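PDB 5WLH: LbaCas13a H328A (C2c2) from Lachnospiraceae bacterium NK4A179, which is an RNA-guided, RNA-targeting CRISPR nuclease that binds its pre-crRNA and, once activated by target RNA, probably cleaves RNA through paired HEPN domains. Local coordinates for residues L595-Y600 against N616-K621; L623-F628 against R896-S901. All blocks are in the same frame, centred on the assembly; numbering follows the deposited sequence.

Interaction 1 (L595-Y600 against N616-K621)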
loop_
_atom_site.group_PDB
_atom_site.type_symbol
_atom_site.label_atom_id
_atom_site.label_comp_id
_atom_site.label_asym_id
_atom_site.label_seq_id
_atom_site.Cartn_x
_atom_site.Cartn_y
_atom_site.Cartn_z
ATOM N N LEU A 595 -20.419 -4.270 23.743
ATOM C CA LEU A 595 -19.743 -3.529 22.680
ATOM C C LEU A 595 -18.352 -4.093 22.407
ATOM O O LEU A 595 -17.943 -4.230 21.245
ATOM C CB LEU A 595 -19.652 -2.054 23.056
ATOM C CG LEU A 595 -20.993 -1.325 23.125
ATOM C CD1 LEU A 595 -20.726 0.074 23.645
ATOM C CD2 LEU A 595 -21.691 -1.273 21.775
ATOM N N LYS A 596 -17.607 -4.408 23.470
ATOM C CA LYS A 596 -16.320 -5.075 23.334
ATOM C C LYS A 596 -16.457 -6.387 22.572
ATOM O O LYS A 596 -15.622 -6.703 21.720
ATOM C CB LYS A 596 -15.728 -5.330 24.723
ATOM C CG LYS A 596 -14.405 -6.062 24.735
ATOM C CD LYS A 596 -14.039 -6.507 26.151
ATOM C CE LYS A 596 -14.882 -7.688 26.624
ATOM N NZ LYS A 596 -14.565 -8.981 25.935
ATOM N N ASP A 597 -17.504 -7.164 22.870
ATOM C CA ASP A 597 -17.725 -8.431 22.180
ATOM C C ASP A 597 -18.063 -8.234 20.706
ATOM O O ASP A 597 -17.683 -9.058 19.871
ATOM C CB ASP A 597 -18.860 -9.209 22.839
ATOM C CG ASP A 597 -18.472 -9.799 24.168
ATOM O OD1 ASP A 597 -17.263 -9.827 24.483
ATOM O OD2 ASP A 597 -19.391 -10.230 24.905
ATOM N N VAL A 598 -18.848 -7.205 20.368
ATOM C CA VAL A 598 -19.111 -6.948 18.955
ATOM C C VAL A 598 -17.804 -6.714 18.221
ATOM O O VAL A 598 -17.547 -7.309 17.169
ATOM C CB VAL A 598 -20.054 -5.750 18.768
ATOM C CG1 VAL A 598 -20.252 -5.521 17.273
ATOM C CG2 VAL A 598 -21.384 -6.007 19.455
ATOM N N ILE A 599 -16.961 -5.840 18.773
ATOM C CA ILE A 599 -15.720 -5.482 18.094
ATOM C C ILE A 599 -14.826 -6.702 17.985
ATOM O O ILE A 599 -14.274 -6.993 16.919
ATOM C CB ILE A 599 -15.011 -4.330 18.828
ATOM C CG1 ILE A 599 -15.857 -3.063 18.768
ATOM C CG2 ILE A 599 -13.593 -4.051 18.235
ATOM C CD1 ILE A 599 -15.374 -1.986 19.734
ATOM N N TYR A 600 -14.680 -7.435 19.098
ATOM C CA TYR A 600 -13.848 -8.628 19.101
ATOM C C TYR A 600 -14.307 -9.622 18.041
ATOM O O TYR A 600 -13.482 -10.288 17.416
ATOM C CB TYR A 600 -13.860 -9.290 20.482
ATOM C CG TYR A 600 -13.087 -10.576 20.476
ATOM C CD1 TYR A 600 -11.700 -10.565 20.461
ATOM C CD2 TYR A 600 -13.744 -11.803 20.428
ATOM C CE1 TYR A 600 -10.981 -11.738 20.416
ATOM C CE2 TYR A 600 -13.043 -12.980 20.395
ATOM C CZ TYR A 600 -11.665 -12.944 20.383
ATOM O OH TYR A 600 -10.983 -14.116 20.331
ATOM N N ASN A 616 -24.281 -15.356 14.293
ATOM C CA ASN A 616 -24.797 -15.680 15.627
ATOM C C ASN A 616 -23.949 -14.936 16.655
ATOM O O ASN A 616 -23.080 -15.525 17.302
ATOM C CB ASN A 616 -24.781 -17.192 15.869
ATOM C CG ASN A 616 -25.806 -17.931 15.030
ATOM O OD1 ASN A 616 -26.884 -17.406 14.737
ATOM N ND2 ASN A 616 -25.481 -19.162 14.648
ATOM N N GLY A 617 -24.203 -13.638 16.802
ATOM C CA GLY A 617 -23.488 -12.862 17.800
ATOM C C GLY A 617 -23.955 -13.205 19.207
ATOM O O GLY A 617 -25.150 -13.336 19.474
ATOM N N LYS A 618 -22.985 -13.352 20.116
ATOM C CA LYS A 618 -23.267 -13.684 21.510
ATOM C C LYS A 618 -23.767 -12.494 22.314
ATOM O O LYS A 618 -24.361 -12.691 23.382
ATOM C CB LYS A 618 -22.011 -14.236 22.191
ATOM C CG LYS A 618 -21.045 -13.147 22.660
ATOM C CD LYS A 618 -19.671 -13.703 23.014
ATOM C CE LYS A 618 -19.677 -14.405 24.361
ATOM N NZ LYS A 618 -19.305 -13.494 25.481
ATOM N N TRP A 619 -23.522 -11.273 21.841
ATOM C CA TRP A 619 -23.921 -10.076 22.562
ATOM C C TRP A 619 -25.433 -9.897 22.491
ATOM O O TRP A 619 -26.166 -10.683 21.882
ATOM C CB TRP A 619 -23.222 -8.845 21.981
ATOM C CG TRP A 619 -23.500 -8.660 20.520
ATOM C CD1 TRP A 619 -24.525 -7.949 19.959
ATOM C CD2 TRP A 619 -22.742 -9.197 19.430
ATOM N NE1 TRP A 619 -24.459 -8.022 18.584
ATOM C CE2 TRP A 619 -23.375 -8.785 18.237
ATOM C CE3 TRP A 619 -21.589 -9.989 19.344
ATOM C CZ2 TRP A 619 -22.885 -9.122 16.972
ATOM C CZ3 TRP A 619 -21.111 -10.329 18.084
ATOM C CH2 TRP A 619 -21.760 -9.897 16.917
ATOM N N ASN A 620 -25.894 -8.816 23.101
ATOM C CA ASN A 620 -27.305 -8.454 23.090
ATOM C C ASN A 620 -27.625 -7.833 21.737
ATOM O O ASN A 620 -27.527 -6.619 21.549
ATOM C CB ASN A 620 -27.613 -7.500 24.233
ATOM C CG ASN A 620 -29.087 -7.309 24.436
ATOM O OD1 ASN A 620 -29.868 -7.432 23.493
ATOM N ND2 ASN A 620 -29.484 -7.006 25.672
ATOM N N LYS A 621 -28.016 -8.677 20.780
ATOM C CA LYS A 621 -28.293 -8.178 19.436
ATOM C C LYS A 621 -29.471 -7.228 19.435
ATOM O O LYS A 621 -29.510 -6.290 18.634
ATOM C CB LYS A 621 -28.569 -9.336 18.473
ATOM C CG LYS A 621 -27.455 -10.367 18.374
ATOM C CD LYS A 621 -27.861 -11.474 17.402
ATOM C CE LYS A 621 -29.358 -11.780 17.504
ATOM N NZ LYS A 621 -29.635 -13.242 17.503
#
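V598 CG2 stands almost straight above the five-membered ring of W619, 3.4 Å from its centroid and 8° off the normal, a CH-pi contact. CG1 takes the position anti to the backbone N (chi1 179°), leaving CG2 as the branch that faces the indole. The opposite face of the indole is closed by the loop itself, G617 CA lying 3.4 Å above the plane toward its rim. A beta carbon on G617 would run into W619 CZ2, so the sandwich is tight on the loop side too. The ring nitrogen NE1 is satisfied by Q904 OE1 of helix 901-911. In sequence, helix 588-602 runs straight into an R-X4-H signature, which, as in other Cas13a enzymes, marks it as probably part of a HEPN nuclease domain; the loop after it folds back here onto the helix flank.

The solvent side is looser and ionic. K618, an exposed residue, bends at chi3 and chi4 and brings NZ to 3.3 Å from D597 OD2, a salt bridge whose hydrogen bond is weak. The other oxygen, OD1, meets K596 NZ at 3.2 Å nearly along its C-O axis, while that ammonium also donates to L530 O. With the carboxylate shared between them, the two lysine nitrogens, K596 NZ and K618 NZ, stay 6.6 Å apart.

Interaction 2 (L623-F628 against R896-S901)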
loop_
_atom_site.group_PDB
_atom_site.type_symbol
_atom_site.label_atom_id
_atom_site.label_comp_id
_atom_site.label_asym_id
_atom_site.label_seq_id
_atom_site.Cartn_x
_atom_site.Cartn_y
_atom_site.Cartn_z
ATOM N N LEU A 623 -30.212 -5.083 21.770
ATOM C CA LEU A 623 -29.721 -3.784 22.219
ATOM C C LEU A 623 -28.999 -3.052 21.090
ATOM O O LEU A 623 -29.329 -1.905 20.768
ATOM C CB LEU A 623 -28.808 -3.966 23.428
ATOM C CG LEU A 623 -27.977 -2.755 23.874
ATOM C CD1 LEU A 623 -28.844 -1.543 24.222
ATOM C CD2 LEU A 623 -27.075 -3.152 25.034
ATOM N N ILE A 624 -28.023 -3.715 20.462
ATOM C CA ILE A 624 -27.256 -3.080 19.391
ATOM C C ILE A 624 -28.176 -2.663 18.249
ATOM O O ILE A 624 -28.069 -1.552 17.716
ATOM C CB ILE A 624 -26.134 -4.021 18.903
ATOM C CG1 ILE A 624 -25.251 -4.465 20.069
ATOM C CG2 ILE A 624 -25.287 -3.330 17.820
ATOM C CD1 ILE A 624 -24.532 -3.323 20.778
ATOM N N SER A 625 -29.107 -3.541 17.868
ATOM C CA SER A 625 -30.050 -3.225 16.802
ATOM C C SER A 625 -30.924 -2.034 17.164
ATOM O O SER A 625 -31.208 -1.183 16.313
ATOM C CB SER A 625 -30.919 -4.449 16.499
ATOM O OG SER A 625 -32.043 -4.071 15.724
ATOM N N ALA A 626 -31.379 -1.963 18.417
ATOM C CA ALA A 626 -32.191 -0.825 18.834
ATOM C C ALA A 626 -31.371 0.452 18.872
ATOM O O ALA A 626 -31.897 1.538 18.590
ATOM C CB ALA A 626 -32.817 -1.095 20.207
ATOM N N MET A 627 -30.092 0.351 19.224
ATOM C CA MET A 627 -29.236 1.533 19.178
ATOM C C MET A 627 -29.029 2.000 17.747
ATOM O O MET A 627 -29.039 3.209 17.475
ATOM C CB MET A 627 -27.900 1.245 19.846
ATOM C CG MET A 627 -27.969 1.216 21.356
ATOM S SD MET A 627 -26.365 0.913 22.106
ATOM C CE MET A 627 -25.610 2.547 22.074
ATOM N N PHE A 628 -28.856 1.061 16.813
ATOM C CA PHE A 628 -28.756 1.452 15.413
ATOM C C PHE A 628 -30.020 2.161 14.954
ATOM O O PHE A 628 -29.955 3.224 14.326
ATOM C CB PHE A 628 -28.496 0.245 14.517
ATOM C CG PHE A 628 -28.398 0.609 13.063
ATOM C CD1 PHE A 628 -27.251 1.220 12.568
ATOM C CD2 PHE A 628 -29.453 0.381 12.198
ATOM C CE1 PHE A 628 -27.164 1.570 11.234
ATOM C CE2 PHE A 628 -29.371 0.727 10.867
ATOM C CZ PHE A 628 -28.221 1.334 10.384
ATOM N N ARG A 896 -32.904 -4.957 8.442
ATOM C CA ARG A 896 -31.813 -5.837 8.043
ATOM C C ARG A 896 -30.707 -5.855 9.092
ATOM O O ARG A 896 -30.118 -6.906 9.355
ATOM C CB ARG A 896 -31.295 -5.428 6.668
ATOM C CG ARG A 896 -32.326 -5.710 5.572
ATOM C CD ARG A 896 -31.727 -5.682 4.176
ATOM N NE ARG A 896 -31.320 -4.341 3.765
ATOM C CZ ARG A 896 -32.121 -3.432 3.208
ATOM N NH1 ARG A 896 -33.405 -3.700 3.001
ATOM N NH2 ARG A 896 -31.638 -2.245 2.866
ATOM N N VAL A 897 -30.424 -4.709 9.721
ATOM C CA VAL A 897 -29.462 -4.700 10.822
ATOM C C VAL A 897 -30.003 -5.475 12.015
ATOM O O VAL A 897 -29.253 -6.174 12.706
ATOM C CB VAL A 897 -29.095 -3.257 11.205
ATOM C CG1 VAL A 897 -28.316 -3.227 12.536
ATOM C CG2 VAL A 897 -28.280 -2.647 10.085
ATOM N N ALA A 898 -31.312 -5.380 12.270
ATOM C CA ALA A 898 -31.897 -6.128 13.382
ATOM C C ALA A 898 -31.633 -7.621 13.238
ATOM O O ALA A 898 -31.337 -8.306 14.222
ATOM C CB ALA A 898 -33.402 -5.853 13.465
ATOM N N GLY A 899 -31.704 -8.139 12.017
ATOM C CA GLY A 899 -31.526 -9.553 11.769
ATOM C C GLY A 899 -30.137 -9.992 11.356
ATOM O O GLY A 899 -29.976 -11.145 10.934
ATOM N N SER A 900 -29.124 -9.128 11.466
ATOM C CA SER A 900 -27.773 -9.452 11.012
ATOM C C SER A 900 -26.745 -9.098 12.083
ATOM O O SER A 900 -26.446 -7.918 12.308
ATOM C CB SER A 900 -27.456 -8.724 9.704
ATOM O OG SER A 900 -26.104 -8.928 9.334
ATOM N N SER A 901 -26.177 -10.126 12.714
ATOM C CA SER A 901 -24.996 -9.939 13.554
ATOM C C SER A 901 -23.849 -9.287 12.784
ATOM O O SER A 901 -23.111 -8.460 13.337
ATOM C CB SER A 901 -24.542 -11.285 14.119
ATOM O OG SER A 901 -25.377 -11.689 15.186
#
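F628 and V897 supply the aromatic part of the contact. V897 CG2 sits over one face of the F628 ring, 4.0 Å from its centroid and 24° off the normal, so the CH-pi approach is displaced toward the rim, where V897 CG2 lies 3.6 Å from F628 CE2. The second methyl joins in, V897 CG1 reaching F628 CD2 at 3.8 Å; both methyls lie on the same side of the ring, CG1 nearer the CG–CD2 rim. F628 reaches it because CG is anti to the backbone N (chi1 180°), which carries the phenyl out from helix 621-632. Y907 packs edge-to-face with the same ring, and V966 and L969 of helix 960-974 also touch it. An alanine here would remove the whole ring, and is likely to open a gap beside V897 and to leave Y907 without its aromatic mate.

The close van der Waals part belongs to small residues. S625 OG comes to 3.1 Å from A898 CA and 3.2 Å from A898 CB, and the alpha carbons of S625 and A898 are 4.9 Å apart, so the backbones come close here.

The turn of the second segment carries the hydrogen bonds. Helix 891-898 ends at A898, and S900 OG then caps helix 901-911 by bonding L903 N. V897 O, near this junction, accepts from both S900 N and Q904 NE2. Close packing of two helices 268 residues apart at a partly buried edge is consistent with the HEPN1 domain of Cas13a, which is built from two sequence-distant parts.

How the interactions relate
Along the chain, helix 588-602 comes first, and interaction 1 brings the loop at 616-621 back against it, closing a short excursion of 15 intervening residues. Helix 621-632 follows at once, and interaction 2 joins it to 896-901, bridging 267 residues, fewer than half of them helical. The two contacts are therefore in series, neither nesting nor crossing. Their centres lie 11 Å apart, and they touch directly: G617 N is 2.8 Å from S901 OG, a probable hydrogen bond. I624 packs through CG1 on W619 CD1 and through CD1 on L595 CD2, both at 3.6 Å. Together they tie helices 588-602, 621-632, 891-898 and 901-911 into one cluster.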